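PDB 7E6I: glucose-6-phosphate 1-dehydrogenase from Kluyveromyces lactis, which catalyses the NADP+-dependent oxidation of D-glucose 6-phosphate to 6-phospho-D-glucono-1,5-lactone, the first step of the oxidative pentose phosphate pathway. Local coordinates for residues A[236-241]-A[445-450]; A[230-235]-A[313-318]; A[377-382]-A[399-404]; A[187-192]-A[368-373]. All blocks are in the same frame, centred on the assembly; numbering follows the deposited sequence.

Contact 1. Residues A[236-241]-A[445-450]; sequences GIIRDV and PLLNYL. With BG6 (6-O-phosphono-beta-D-glucopyranose), chain B.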
loop_
_atom_site.group_PDB
_atom_site.type_symbol
_atom_site.label_atom_id
_atom_site.label_comp_id
_atom_site.label_asym_id
_atom_site.label_seq_id
_atom_site.Cartn_x
_atom_site.Cartn_y
_atom_site.Cartn_z
ATOM N N GLY A 236 -5.176 -14.049 7.126
ATOM C CA GLY A 236 -5.012 -13.388 8.405
ATOM C C GLY A 236 -4.594 -11.931 8.257
ATOM O O GLY A 236 -4.086 -11.498 7.225
ATOM N N ILE A 237 -4.802 -11.164 9.334
ATOM C CA ILE A 237 -4.651 -9.714 9.236
ATOM C C ILE A 237 -3.195 -9.343 9.043
ATOM O O ILE A 237 -2.879 -8.341 8.386
ATOM C CB ILE A 237 -5.252 -9.015 10.475
ATOM C CG1 ILE A 237 -5.474 -7.531 10.204
ATOM C CG2 ILE A 237 -4.365 -9.170 11.698
ATOM C CD1 ILE A 237 -6.474 -7.267 9.126
ATOM N N ILE A 238 -2.286 -10.149 9.593
ATOM C CA ILE A 238 -0.874 -9.829 9.516
ATOM C C ILE A 238 -0.410 -9.881 8.071
ATOM O O ILE A 238 0.181 -8.924 7.562
ATOM C CB ILE A 238 -0.064 -10.766 10.425
ATOM C CG1 ILE A 238 -0.547 -10.593 11.865
ATOM C CG2 ILE A 238 1.413 -10.458 10.319
ATOM C CD1 ILE A 238 0.035 -11.560 12.823
ATOM N N ARG A 239 -0.708 -10.975 7.381
ATOM C CA ARG A 239 -0.408 -11.062 5.956
ATOM C C ARG A 239 -1.194 -10.045 5.155
ATOM O O ARG A 239 -0.711 -9.557 4.129
ATOM C CB ARG A 239 -0.745 -12.453 5.425
ATOM C CG ARG A 239 0.370 -13.439 5.468
ATOM C CD ARG A 239 0.090 -14.594 4.535
ATOM N NE ARG A 239 0.889 -15.741 4.931
ATOM C CZ ARG A 239 0.542 -16.580 5.896
ATOM N NH1 ARG A 239 -0.602 -16.395 6.547
ATOM N NH2 ARG A 239 1.326 -17.608 6.202
ATOM N N ASP A 240 -2.421 -9.745 5.574
ATOM C CA ASP A 240 -3.297 -8.955 4.719
ATOM C C ASP A 240 -2.800 -7.520 4.574
ATOM O O ASP A 240 -2.821 -6.971 3.471
ATOM C CB ASP A 240 -4.734 -8.975 5.245
ATOM C CG ASP A 240 -5.740 -8.481 4.194
ATOM O OD1 ASP A 240 -5.544 -8.760 2.982
ATOM O OD2 ASP A 240 -6.719 -7.808 4.573
ATOM N N VAL A 241 -2.367 -6.887 5.672
ATOM C CA VAL A 241 -2.040 -5.460 5.632
ATOM C C VAL A 241 -0.775 -5.110 6.407
ATOM O O VAL A 241 -0.194 -4.044 6.193
ATOM C CB VAL A 241 -3.205 -4.601 6.156
ATOM C CG1 VAL A 241 -4.497 -4.888 5.367
ATOM C CG2 VAL A 241 -3.393 -4.797 7.668
ATOM N N PRO A 445 8.874 -16.162 10.377
ATOM C CA PRO A 445 8.895 -16.879 11.665
ATOM C C PRO A 445 7.670 -16.604 12.522
ATOM O O PRO A 445 7.116 -17.537 13.108
ATOM C CB PRO A 445 10.186 -16.380 12.321
ATOM C CG PRO A 445 11.040 -15.929 11.187
ATOM C CD PRO A 445 10.066 -15.305 10.224
ATOM N N LEU A 446 7.215 -15.353 12.611
ATOM C CA LEU A 446 5.986 -15.103 13.353
ATOM C C LEU A 446 4.820 -15.864 12.737
ATOM O O LEU A 446 4.019 -16.474 13.455
ATOM C CB LEU A 446 5.681 -13.611 13.395
ATOM C CG LEU A 446 4.309 -13.287 14.004
ATOM C CD1 LEU A 446 4.231 -13.769 15.444
ATOM C CD2 LEU A 446 3.993 -11.801 13.942
ATOM N N LEU A 447 4.723 -15.858 11.403
ATOM C CA LEU A 447 3.584 -16.494 10.746
ATOM C C LEU A 447 3.627 -18.013 10.887
ATOM O O LEU A 447 2.583 -18.651 11.071
ATOM C CB LEU A 447 3.544 -16.093 9.276
ATOM C CG LEU A 447 3.097 -14.658 8.995
ATOM C CD1 LEU A 447 3.316 -14.324 7.521
ATOM C CD2 LEU A 447 1.647 -14.516 9.366
ATOM N N ASN A 448 4.823 -18.605 10.785
ATOM C CA ASN A 448 4.981 -20.033 11.046
ATOM C C ASN A 448 4.558 -20.380 12.468
ATOM O O ASN A 448 3.900 -21.403 12.701
ATOM C CB ASN A 448 6.435 -20.455 10.833
ATOM C CG ASN A 448 6.824 -20.498 9.378
ATOM O OD1 ASN A 448 5.965 -20.458 8.483
ATOM N ND2 ASN A 448 8.136 -20.583 9.123
ATOM N N TYR A 449 4.952 -19.553 13.438
ATOM C CA TYR A 449 4.624 -19.843 14.825
ATOM C C TYR A 449 3.118 -19.774 15.056
ATOM O O TYR A 449 2.538 -20.679 15.663
ATOM C CB TYR A 449 5.394 -18.885 15.736
ATOM C CG TYR A 449 4.806 -18.706 17.111
ATOM C CD1 TYR A 449 5.002 -19.656 18.107
ATOM C CD2 TYR A 449 4.070 -17.577 17.421
ATOM C CE1 TYR A 449 4.465 -19.491 19.366
ATOM C CE2 TYR A 449 3.532 -17.400 18.671
ATOM C CZ TYR A 449 3.729 -18.359 19.640
ATOM O OH TYR A 449 3.182 -18.162 20.883
ATOM N N LEU A 450 2.457 -18.742 14.533
ATOM C CA LEU A 450 1.027 -18.584 14.779
ATOM C C LEU A 450 0.215 -19.685 14.105
ATOM O O LEU A 450 -0.804 -20.129 14.642
ATOM C CB LEU A 450 0.562 -17.221 14.281
ATOM C CG LEU A 450 1.072 -15.979 15.016
ATOM C CD1 LEU A 450 0.389 -14.718 14.456
ATOM C CD2 LEU A 450 0.848 -16.109 16.505
HETATM C C1 BG6 B . -5.988 -4.777 0.933
HETATM C C2 BG6 B . -6.456 -5.793 1.974
HETATM O O1 BG6 B . -4.675 -4.936 0.567
HETATM O O5 BG6 B . -6.118 -3.396 1.504
HETATM C C3 BG6 B . -7.846 -5.511 2.425
HETATM O O2 BG6 B . -6.377 -7.133 1.468
HETATM C C4 BG6 B . -7.958 -4.140 3.007
HETATM O O3 BG6 B . -8.243 -6.455 3.456
HETATM C C5 BG6 B . -7.477 -3.091 2.004
HETATM O O4 BG6 B . -9.323 -3.911 3.378
HETATM C C6 BG6 B . -7.400 -1.706 2.586
HETATM O O6 BG6 B . -6.932 -0.836 1.571
HETATM P P BG6 B . -7.472 0.734 1.580
HETATM O O1P BG6 B . -7.141 1.174 2.994
HETATM O O2P BG6 B . -8.950 0.739 1.293
HETATM O O3P BG6 B . -6.786 1.609 0.533
#

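Contact 2. Residues A[230-235]-A[313-318]; sequences GYFDSI and CVTFAA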
loop_
_atom_site.group_PDB
_atom_site.type_symbol
_atom_site.label_atom_id
_atom_site.label_comp_id
_atom_site.label_asym_id
_atom_site.label_seq_id
_atom_site.Cartn_x
_atom_site.Cartn_y
_atom_site.Cartn_z
ATOM N N GLY A 230 -13.949 -17.677 4.614
ATOM C CA GLY A 230 -13.204 -18.873 4.256
ATOM C C GLY A 230 -11.926 -18.550 3.514
ATOM O O GLY A 230 -10.907 -19.219 3.687
ATOM N N TYR A 231 -11.964 -17.512 2.682
ATOM C CA TYR A 231 -10.760 -17.043 2.009
ATOM C C TYR A 231 -9.782 -16.417 2.997
ATOM O O TYR A 231 -8.571 -16.671 2.940
ATOM C CB TYR A 231 -11.139 -16.026 0.938
ATOM C CG TYR A 231 -11.894 -16.619 -0.220
ATOM C CD1 TYR A 231 -11.362 -17.671 -0.955
ATOM C CD2 TYR A 231 -13.148 -16.129 -0.580
ATOM C CE1 TYR A 231 -12.054 -18.219 -2.021
ATOM C CE2 TYR A 231 -13.848 -16.670 -1.640
ATOM C CZ TYR A 231 -13.293 -17.713 -2.358
ATOM O OH TYR A 231 -13.987 -18.258 -3.411
ATOM N N PHE A 232 -10.289 -15.584 3.902
ATOM C CA PHE A 232 -9.419 -14.884 4.829
ATOM C C PHE A 232 -8.709 -15.845 5.765
ATOM O O PHE A 232 -7.657 -15.494 6.322
ATOM C CB PHE A 232 -10.241 -13.869 5.617
ATOM C CG PHE A 232 -9.422 -12.817 6.306
ATOM C CD1 PHE A 232 -8.926 -11.733 5.604
ATOM C CD2 PHE A 232 -9.171 -12.897 7.666
ATOM C CE1 PHE A 232 -8.192 -10.747 6.246
ATOM C CE2 PHE A 232 -8.428 -11.925 8.305
ATOM C CZ PHE A 232 -7.941 -10.848 7.596
ATOM N N ASP A 233 -9.241 -17.061 5.915
ATOM C CA ASP A 233 -8.760 -17.966 6.953
ATOM C C ASP A 233 -7.292 -18.306 6.760
ATOM O O ASP A 233 -6.534 -18.376 7.729
ATOM C CB ASP A 233 -9.600 -19.239 6.972
ATOM C CG ASP A 233 -9.407 -20.023 8.239
ATOM O OD1 ASP A 233 -9.836 -19.510 9.290
ATOM O OD2 ASP A 233 -8.812 -21.126 8.198
ATOM N N SER A 234 -6.872 -18.512 5.526
ATOM C CA SER A 234 -5.482 -18.824 5.254
ATOM C C SER A 234 -4.612 -17.576 5.119
ATOM O O SER A 234 -3.395 -17.709 4.940
ATOM C CB SER A 234 -5.389 -19.650 3.976
ATOM O OG SER A 234 -5.989 -18.943 2.902
ATOM N N ILE A 235 -5.208 -16.378 5.179
ATOM C CA ILE A 235 -4.489 -15.113 5.042
ATOM C C ILE A 235 -4.156 -14.561 6.426
ATOM O O ILE A 235 -2.992 -14.583 6.849
ATOM C CB ILE A 235 -5.309 -14.076 4.254
ATOM C CG1 ILE A 235 -5.720 -14.586 2.871
ATOM C CG2 ILE A 235 -4.514 -12.801 4.095
ATOM C CD1 ILE A 235 -4.606 -15.189 2.091
ATOM N N CYS A 313 -7.979 -18.087 13.102
ATOM C CA CYS A 313 -7.577 -16.977 12.247
ATOM C C CYS A 313 -7.537 -15.665 13.029
ATOM O O CYS A 313 -8.471 -15.332 13.769
ATOM C CB CYS A 313 -8.519 -16.844 11.062
ATOM S SG CYS A 313 -7.981 -15.583 9.887
ATOM N N VAL A 314 -6.458 -14.913 12.845
ATOM C CA VAL A 314 -6.267 -13.633 13.518
ATOM C C VAL A 314 -6.888 -12.528 12.668
ATOM O O VAL A 314 -6.461 -12.300 11.531
ATOM C CB VAL A 314 -4.773 -13.364 13.756
ATOM C CG1 VAL A 314 -4.584 -12.038 14.389
ATOM C CG2 VAL A 314 -4.169 -14.439 14.641
ATOM N N THR A 315 -7.873 -11.818 13.222
ATOM C CA THR A 315 -8.436 -10.647 12.553
ATOM C C THR A 315 -7.989 -9.334 13.194
ATOM O O THR A 315 -8.285 -8.256 12.659
ATOM C CB THR A 315 -9.975 -10.734 12.516
ATOM O OG1 THR A 315 -10.503 -10.640 13.842
ATOM C CG2 THR A 315 -10.421 -12.059 11.915
ATOM N N PHE A 316 -7.283 -9.398 14.323
ATOM C CA PHE A 316 -6.649 -8.243 14.937
ATOM C C PHE A 316 -5.294 -8.679 15.448
ATOM O O PHE A 316 -5.202 -9.699 16.135
ATOM C CB PHE A 316 -7.466 -7.678 16.110
ATOM C CG PHE A 316 -6.753 -6.588 16.867
ATOM C CD1 PHE A 316 -5.749 -6.882 17.776
ATOM C CD2 PHE A 316 -7.078 -5.269 16.653
ATOM C CE1 PHE A 316 -5.085 -5.892 18.431
ATOM C CE2 PHE A 316 -6.414 -4.278 17.315
ATOM C CZ PHE A 316 -5.411 -4.592 18.208
ATOM N N ALA A 317 -4.264 -7.874 15.187
ATOM C CA ALA A 317 -2.934 -8.130 15.728
ATOM C C ALA A 317 -2.250 -6.825 16.099
ATOM O O ALA A 317 -2.293 -5.849 15.344
ATOM C CB ALA A 317 -2.052 -8.898 14.730
ATOM N N ALA A 318 -1.592 -6.824 17.255
ATOM C CA ALA A 318 -0.648 -5.785 17.635
ATOM C C ALA A 318 0.699 -6.462 17.819
ATOM O O ALA A 318 0.775 -7.511 18.465
ATOM C CB ALA A 318 -1.092 -5.062 18.908
#

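Contact 3. Residues A[377-382]-A[399-404]; sequences AIYLKC and DLTYSE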
loop_
_atom_site.group_PDB
_atom_site.type_symbol
_atom_site.label_atom_id
_atom_site.label_comp_id
_atom_site.label_asym_id
_atom_site.label_seq_id
_atom_site.Cartn_x
_atom_site.Cartn_y
_atom_site.Cartn_z
ATOM N N ALA A 377 -4.592 14.536 7.421
ATOM C CA ALA A 377 -4.317 15.632 8.338
ATOM C C ALA A 377 -3.057 15.334 9.135
ATOM O O ALA A 377 -2.610 14.186 9.229
ATOM C CB ALA A 377 -5.493 15.875 9.286
ATOM N N ILE A 378 -2.495 16.394 9.714
ATOM C CA ILE A 378 -1.404 16.289 10.673
ATOM C C ILE A 378 -1.789 17.077 11.915
ATOM O O ILE A 378 -2.261 18.212 11.806
ATOM C CB ILE A 378 -0.084 16.799 10.074
ATOM C CG1 ILE A 378 0.357 15.870 8.946
ATOM C CG2 ILE A 378 0.984 16.895 11.143
ATOM C CD1 ILE A 378 1.294 16.522 7.966
ATOM N N TYR A 379 -1.617 16.473 13.091
ATOM C CA TYR A 379 -1.927 17.121 14.360
ATOM C C TYR A 379 -0.706 17.079 15.264
ATOM O O TYR A 379 -0.015 16.058 15.336
ATOM C CB TYR A 379 -3.100 16.445 15.085
ATOM C CG TYR A 379 -4.317 16.247 14.228
ATOM C CD1 TYR A 379 -5.168 17.307 13.960
ATOM C CD2 TYR A 379 -4.608 15.009 13.670
ATOM C CE1 TYR A 379 -6.291 17.145 13.167
ATOM C CE2 TYR A 379 -5.714 14.840 12.864
ATOM C CZ TYR A 379 -6.557 15.912 12.621
ATOM O OH TYR A 379 -7.675 15.776 11.827
ATOM N N LEU A 380 -0.447 18.183 15.957
ATOM C CA LEU A 380 0.660 18.273 16.902
ATOM C C LEU A 380 0.109 18.692 18.253
ATOM O O LEU A 380 -0.535 19.741 18.369
ATOM C CB LEU A 380 1.719 19.270 16.438
ATOM C CG LEU A 380 2.484 18.981 15.141
ATOM C CD1 LEU A 380 1.667 19.450 13.979
ATOM C CD2 LEU A 380 3.849 19.677 15.117
ATOM N N LYS A 381 0.352 17.872 19.261
ATOM C CA LYS A 381 0.042 18.245 20.625
ATOM C C LYS A 381 1.180 19.122 21.137
ATOM O O LYS A 381 2.339 18.686 21.166
ATOM C CB LYS A 381 -0.134 16.989 21.469
ATOM C CG LYS A 381 -0.691 17.249 22.844
ATOM C CD LYS A 381 -1.289 16.004 23.404
ATOM C CE LYS A 381 -1.443 16.099 24.882
ATOM N NZ LYS A 381 -1.306 14.751 25.457
ATOM N N CYS A 382 0.863 20.360 21.507
ATOM C CA CYS A 382 1.880 21.330 21.892
ATOM C C CYS A 382 1.548 21.922 23.253
ATOM O O CYS A 382 0.461 21.721 23.807
ATOM C CB CYS A 382 2.017 22.457 20.864
ATOM S SG CYS A 382 2.497 21.898 19.211
ATOM N N ASP A 399 -3.756 22.086 14.262
ATOM C CA ASP A 399 -4.416 21.427 13.141
ATOM C C ASP A 399 -3.750 21.855 11.841
ATOM O O ASP A 399 -3.801 23.031 11.474
ATOM C CB ASP A 399 -5.889 21.816 13.074
ATOM C CG ASP A 399 -6.802 20.736 13.554
ATOM O OD1 ASP A 399 -6.357 19.944 14.413
ATOM O OD2 ASP A 399 -7.970 20.685 13.085
ATOM N N LEU A 400 -3.161 20.909 11.134
ATOM C CA LEU A 400 -2.740 21.135 9.762
ATOM C C LEU A 400 -3.629 20.282 8.860
ATOM O O LEU A 400 -3.204 19.285 8.269
ATOM C CB LEU A 400 -1.271 20.809 9.594
ATOM C CG LEU A 400 -0.232 21.801 10.096
ATOM C CD1 LEU A 400 -0.422 22.146 11.555
ATOM C CD2 LEU A 400 1.124 21.173 9.907
ATOM N N THR A 401 -4.903 20.653 8.808
ATOM C CA THR A 401 -5.844 19.935 7.965
ATOM C C THR A 401 -5.500 20.209 6.512
ATOM O O THR A 401 -5.380 21.366 6.094
ATOM C CB THR A 401 -7.286 20.349 8.279
ATOM O OG1 THR A 401 -7.858 19.424 9.217
ATOM C CG2 THR A 401 -8.147 20.367 7.013
ATOM N N TYR A 402 -5.301 19.140 5.751
ATOM C CA TYR A 402 -4.896 19.303 4.367
ATOM C C TYR A 402 -6.069 19.587 3.439
ATOM O O TYR A 402 -5.841 19.939 2.277
ATOM C CB TYR A 402 -4.133 18.060 3.910
ATOM C CG TYR A 402 -2.628 18.183 4.107
ATOM C CD1 TYR A 402 -2.022 17.814 5.309
ATOM C CD2 TYR A 402 -1.824 18.711 3.107
ATOM C CE1 TYR A 402 -0.639 17.944 5.484
ATOM C CE2 TYR A 402 -0.462 18.825 3.270
ATOM C CZ TYR A 402 0.138 18.454 4.452
ATOM O OH TYR A 402 1.513 18.599 4.574
ATOM N N SER A 403 -7.308 19.467 3.931
ATOM C CA SER A 403 -8.476 19.852 3.143
ATOM C C SER A 403 -8.401 21.308 2.702
ATOM O O SER A 403 -8.907 21.650 1.628
ATOM C CB SER A 403 -9.757 19.600 3.943
ATOM O OG SER A 403 -10.450 20.811 4.209
ATOM N N GLU A 404 -7.788 22.178 3.514
ATOM C CA GLU A 404 -7.462 23.535 3.088
ATOM C C GLU A 404 -6.955 23.548 1.651
ATOM O O GLU A 404 -7.633 24.033 0.741
ATOM C CB GLU A 404 -6.394 24.152 3.997
ATOM C CG GLU A 404 -6.847 24.510 5.399
ATOM C CD GLU A 404 -5.688 24.501 6.387
ATOM O OE1 GLU A 404 -5.845 23.942 7.500
ATOM O OE2 GLU A 404 -4.611 25.047 6.041
#

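Contact 4. Residues A[187-192]-A[368-373]; sequences KEMVKN and LVIRIQ. With BG6 (6-O-phosphono-beta-D-glucopyranose), chain B.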
loop_
_atom_site.group_PDB
_atom_site.type_symbol
_atom_site.label_atom_id
_atom_site.label_comp_id
_atom_site.label_asym_id
_atom_site.label_seq_id
_atom_site.Cartn_x
_atom_site.Cartn_y
_atom_site.Cartn_z
ATOM N N LYS A 187 -0.757 6.628 -1.969
ATOM C CA LYS A 187 -1.652 7.503 -1.220
ATOM C C LYS A 187 -0.972 8.831 -0.921
ATOM O O LYS A 187 0.209 8.877 -0.567
ATOM C CB LYS A 187 -2.075 6.840 0.087
ATOM C CG LYS A 187 -2.959 5.616 -0.084
ATOM C CD LYS A 187 -3.411 5.073 1.263
ATOM C CE LYS A 187 -4.140 3.749 1.097
ATOM N NZ LYS A 187 -5.614 3.908 0.864
ATOM N N GLU A 188 -1.737 9.919 -1.053
ATOM C CA GLU A 188 -1.164 11.259 -0.986
ATOM C C GLU A 188 -0.368 11.452 0.295
ATOM O O GLU A 188 0.793 11.866 0.261
ATOM C CB GLU A 188 -2.279 12.299 -1.101
ATOM C CG GLU A 188 -1.887 13.713 -0.723
ATOM C CD GLU A 188 -0.955 14.388 -1.737
ATOM O OE1 GLU A 188 -0.825 13.885 -2.875
ATOM O OE2 GLU A 188 -0.351 15.434 -1.386
ATOM N N MET A 189 -0.956 11.102 1.440
ATOM C CA MET A 189 -0.278 11.374 2.702
ATOM C C MET A 189 0.911 10.445 2.915
ATOM O O MET A 189 1.897 10.842 3.545
ATOM C CB MET A 189 -1.263 11.277 3.869
ATOM C CG MET A 189 -0.702 11.778 5.196
ATOM S SD MET A 189 -0.466 13.578 5.256
ATOM C CE MET A 189 -1.937 14.117 4.417
ATOM N N VAL A 190 0.859 9.214 2.402
ATOM C CA VAL A 190 2.055 8.386 2.472
ATOM C C VAL A 190 3.190 9.027 1.672
ATOM O O VAL A 190 4.347 9.038 2.115
ATOM C CB VAL A 190 1.750 6.953 1.999
ATOM C CG1 VAL A 190 3.021 6.097 2.034
ATOM C CG2 VAL A 190 0.678 6.334 2.883
ATOM N N LYS A 191 2.873 9.611 0.502
ATOM C CA LYS A 191 3.903 10.232 -0.333
ATOM C C LYS A 191 4.495 11.496 0.286
ATOM O O LYS A 191 5.616 11.868 -0.062
ATOM C CB LYS A 191 3.347 10.549 -1.725
ATOM C CG LYS A 191 3.050 9.312 -2.562
ATOM C CD LYS A 191 2.785 9.657 -4.035
ATOM C CE LYS A 191 1.464 10.398 -4.227
ATOM N NZ LYS A 191 1.414 11.090 -5.552
ATOM N N ASN A 192 3.791 12.156 1.202
ATOM C CA ASN A 192 4.350 13.330 1.863
ATOM C C ASN A 192 5.343 13.006 2.981
ATOM O O ASN A 192 6.006 13.929 3.468
ATOM C CB ASN A 192 3.230 14.181 2.468
ATOM C CG ASN A 192 2.229 14.667 1.439
ATOM O OD1 ASN A 192 2.577 14.933 0.291
ATOM N ND2 ASN A 192 0.975 14.804 1.856
ATOM N N LEU A 368 2.749 13.636 17.847
ATOM C CA LEU A 368 2.501 13.925 16.446
ATOM C C LEU A 368 1.630 12.815 15.895
ATOM O O LEU A 368 1.979 11.638 16.025
ATOM C CB LEU A 368 3.809 14.016 15.648
ATOM C CG LEU A 368 3.661 14.044 14.119
ATOM C CD1 LEU A 368 2.968 15.317 13.698
ATOM C CD2 LEU A 368 5.028 13.898 13.415
ATOM N N VAL A 369 0.508 13.189 15.281
ATOM C CA VAL A 369 -0.405 12.256 14.639
ATOM C C VAL A 369 -0.518 12.625 13.167
ATOM O O VAL A 369 -0.778 13.786 12.831
ATOM C CB VAL A 369 -1.789 12.261 15.309
ATOM C CG1 VAL A 369 -2.777 11.444 14.481
ATOM C CG2 VAL A 369 -1.698 11.722 16.739
ATOM N N ILE A 370 -0.317 11.647 12.297
ATOM C CA ILE A 370 -0.473 11.811 10.856
ATOM C C ILE A 370 -1.610 10.893 10.422
ATOM O O ILE A 370 -1.463 9.666 10.461
ATOM C CB ILE A 370 0.825 11.477 10.103
ATOM C CG1 ILE A 370 1.979 12.306 10.666
ATOM C CG2 ILE A 370 0.668 11.694 8.604
ATOM C CD1 ILE A 370 3.313 11.745 10.326
ATOM N N ARG A 371 -2.757 11.464 10.043
ATOM C CA ARG A 371 -3.859 10.656 9.534
ATOM C C ARG A 371 -3.684 10.447 8.039
ATOM O O ARG A 371 -3.697 11.408 7.266
ATOM C CB ARG A 371 -5.233 11.269 9.799
ATOM C CG ARG A 371 -6.336 10.191 9.700
ATOM C CD ARG A 371 -7.644 10.614 10.284
ATOM N NE ARG A 371 -7.887 9.967 11.564
ATOM C CZ ARG A 371 -8.725 10.454 12.474
ATOM N NH1 ARG A 371 -9.375 11.585 12.210
ATOM N NH2 ARG A 371 -8.910 9.834 13.645
ATOM N N ILE A 372 -3.552 9.188 7.634
ATOM C CA ILE A 372 -3.461 8.896 6.211
ATOM C C ILE A 372 -4.843 8.855 5.586
ATOM O O ILE A 372 -5.048 9.344 4.469
ATOM C CB ILE A 372 -2.693 7.587 6.006
ATOM C CG1 ILE A 372 -1.220 7.828 6.308
ATOM C CG2 ILE A 372 -2.933 7.024 4.600
ATOM C CD1 ILE A 372 -0.635 6.773 7.155
ATOM N N GLN A 373 -5.814 8.305 6.306
ATOM C CA GLN A 373 -7.179 8.204 5.820
ATOM C C GLN A 373 -8.072 7.917 7.012
ATOM O O GLN A 373 -7.634 7.251 7.954
ATOM C CB GLN A 373 -7.305 7.104 4.756
ATOM C CG GLN A 373 -7.212 5.688 5.283
ATOM C CD GLN A 373 -7.093 4.674 4.149
ATOM O OE1 GLN A 373 -6.506 4.964 3.107
ATOM N NE2 GLN A 373 -7.651 3.484 4.347
HETATM C C1 BG6 B . -5.988 -4.777 0.933
HETATM C C2 BG6 B . -6.456 -5.793 1.974
HETATM O O1 BG6 B . -4.675 -4.936 0.567
HETATM O O5 BG6 B . -6.118 -3.396 1.504
HETATM C C3 BG6 B . -7.846 -5.511 2.425
HETATM O O2 BG6 B . -6.377 -7.133 1.468
HETATM C C4 BG6 B . -7.958 -4.140 3.007
HETATM O O3 BG6 B . -8.243 -6.455 3.456
HETATM C C5 BG6 B . -7.477 -3.091 2.004
HETATM O O4 BG6 B . -9.323 -3.911 3.378
HETATM C C6 BG6 B . -7.400 -1.706 2.586
HETATM O O6 BG6 B . -6.932 -0.836 1.571
HETATM P P BG6 B . -7.472 0.734 1.580
HETATM O O1P BG6 B . -7.141 1.174 2.994
HETATM O O2P BG6 B . -8.950 0.739 1.293
HETATM O O3P BG6 B . -6.786 1.609 0.533
HETATM O O HOH W 1 -3.628 9.692 1.892
#

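Contact 1. Residues A[236-241]-A[445-450]
Ile-238 rests its CD1 methyl against Leu-450 CD1 at 3.6 Å. The same methyl lies 4.1 Å from Leu-446 CD2, and the Ile-238 side chain crosses both leucines at about a right angle. CG1, which carries that methyl, is anti to the carbonyl carbon (chi1 -60°). The other branch, CG2, meets Leu-447 CD2 at 4.2 Å, and those two side chains run past each other in opposite directions. Leu-447 also packs on Arg-239: its CD1 sits over one face of the guanidinium, displaced toward the rim, and meets Arg-239 CG at 3.7 Å. The polar rim of that group is held by others, NE by the carbonyl of His-157 and NH1 by Glu-451 in a salt bridge. One residue on, Asp-240 points OD1 toward BG6 O2 and OD2 toward BG6 O3; the modelled bonds are so short that their exact lengths are doubtful. Segments 236-241 and 445-450, roughly antiparallel (153°), thus meet through aliphatic branches and a guanidinium face, while Ile-238 and Leu-446 also pack on Ile-319 of strand 316-321.

Contact 2. Residues A[230-235]-A[313-318]
Phe-232 turns its ring toward the chain leading into strand 316-321, where Cys-313 SG lies 3.7 Å from Phe-232 CD2 and 4.8 Å from the ring centroid. That sulfur is 66° off the ring normal, an oblique sulfur-aromatic contact. CG of Phe-232, anti to the backbone N (chi1 -163°), is carried out toward residues 313-315, and the ring with it. The ring edge meets the carbonyl of Val-314, whose O is 3.8 Å from Phe-232 CE2. Thr-315 adds its CG2 methyl at 4.1 Å from the same CE2, while its OG1 is hydrogen-bonded to Tyr-461. Asp-233 OD1 comes to 3.5 Å from Cys-313 CB, and that carboxylate oxygen is hydrogen-bonded to Ser-311 and Tyr-301. Phe-232 also touches Asp-240 and Lys-339 of the glucose 6-phosphate pocket. With no hydrogen bond between the segments, the join probably rests largely on dispersion and on the polarisable sulfur, which also lies 3.6 Å from Phe-232 O, perhaps helped by the weakly positive ring edge facing a carbonyl oxygen.

Contact 3. Residues A[377-382]-A[399-404]
Ile-378 and Leu-400 form a hydrogen-bonded pair of an antiparallel beta hairpin made by strands 377-385 and 393-401, flanked by non-hydrogen-bonded pairs Ala-377 with Thr-401 and Tyr-379 with Asp-399. Leu-400 N gives a 2.9 Å bond to Ile-378 O, whereas the return bond from Ile-378 N to Leu-400 O is weak. From its backbone outward, Ile-378 first sets CB 4.2 Å from Leu-400 CB. Its CG1, beside the backbone N (chi1 -67°), then approaches Tyr-402 CE1, and CD1 at the tip reaches the edge of that ring, in its plane, at 3.5 Å from CE1. Leu-380 CD1 touches Leu-400 CD1 on the same face of the sheet. Residues 379-381 and 399-401 probably contribute to the second NADP+ site, as inferred from related enzymes. On the opposite face Tyr-379 and Asp-399 lie side by side, pointing the same way, with ring and carboxylate planes 52° apart and Asp-399 CG in plane at the ring edge, 3.6 Å from Tyr-379 CE1.

Contact 4. Residues A[187-192]-A[368-373]
Met-189 and Ile-372 bring helix 188-191 close against strand 367-373, and here the packing is dense. Met-189 CG, anti to the backbone N (chi1 -170°), lies 3.7 Å from Ile-370 CG2 and also meets Arg-371 O and Ile-372 CG1. Val-190 closes in with CG2 at 4.1 Å from Ile-372 CG2. Ile-372 CG2 also touches Lys-187 CD, and the lysine chain crosses Ile-372 at about a right angle. The looser side is bridged by solvent: one water accepts from Met-189 N at 3.1 Å and donates to Ile-372 O at 3.0 Å. Beyond the apolar patch the chemistry turns polar. Lys-187, bent at chi4 (-88°), gives a 2.6 Å bond from NZ to Gln-373 OE1, arriving in the carbonyl plane on a lone pair. Lys-187 NZ also donates to BG6 O3P at 2.6 Å, and Gln-373 NE2 donates to BG6 O1P at 2.7 Å. Ile-372 and Gln-373 form a classic beta bulge, both facing Val-346 of the neighbouring strand, and the lysine-glutamine pair forms part of the phosphate end of the glucose 6-phosphate pocket.

Contacts 1 and 2 are buried neighbours, their centres about 8 Å apart, and are joined by a probable backbone hydrogen bond between Ile-237 and Val-314. Contact 1 is helix on helix, built of aliphatic branches and a guanidinium face, whereas contact 2 joins a short helix to the lead-in of a strand through an aromatic ring and a sulfur. Contacts 3 and 4 are only partly buried and share the mixed sheet, whose strands 367-373 and 377-385 are adjacent. Contact 3 relies on backbone pairing at the sheet's outermost hairpin; contact 4 adds a water and a lysine-glutamine bond. Although contacts 1 and 4 do not touch, both reach the substrate, one at the sugar hydroxyls and the other at the phosphate.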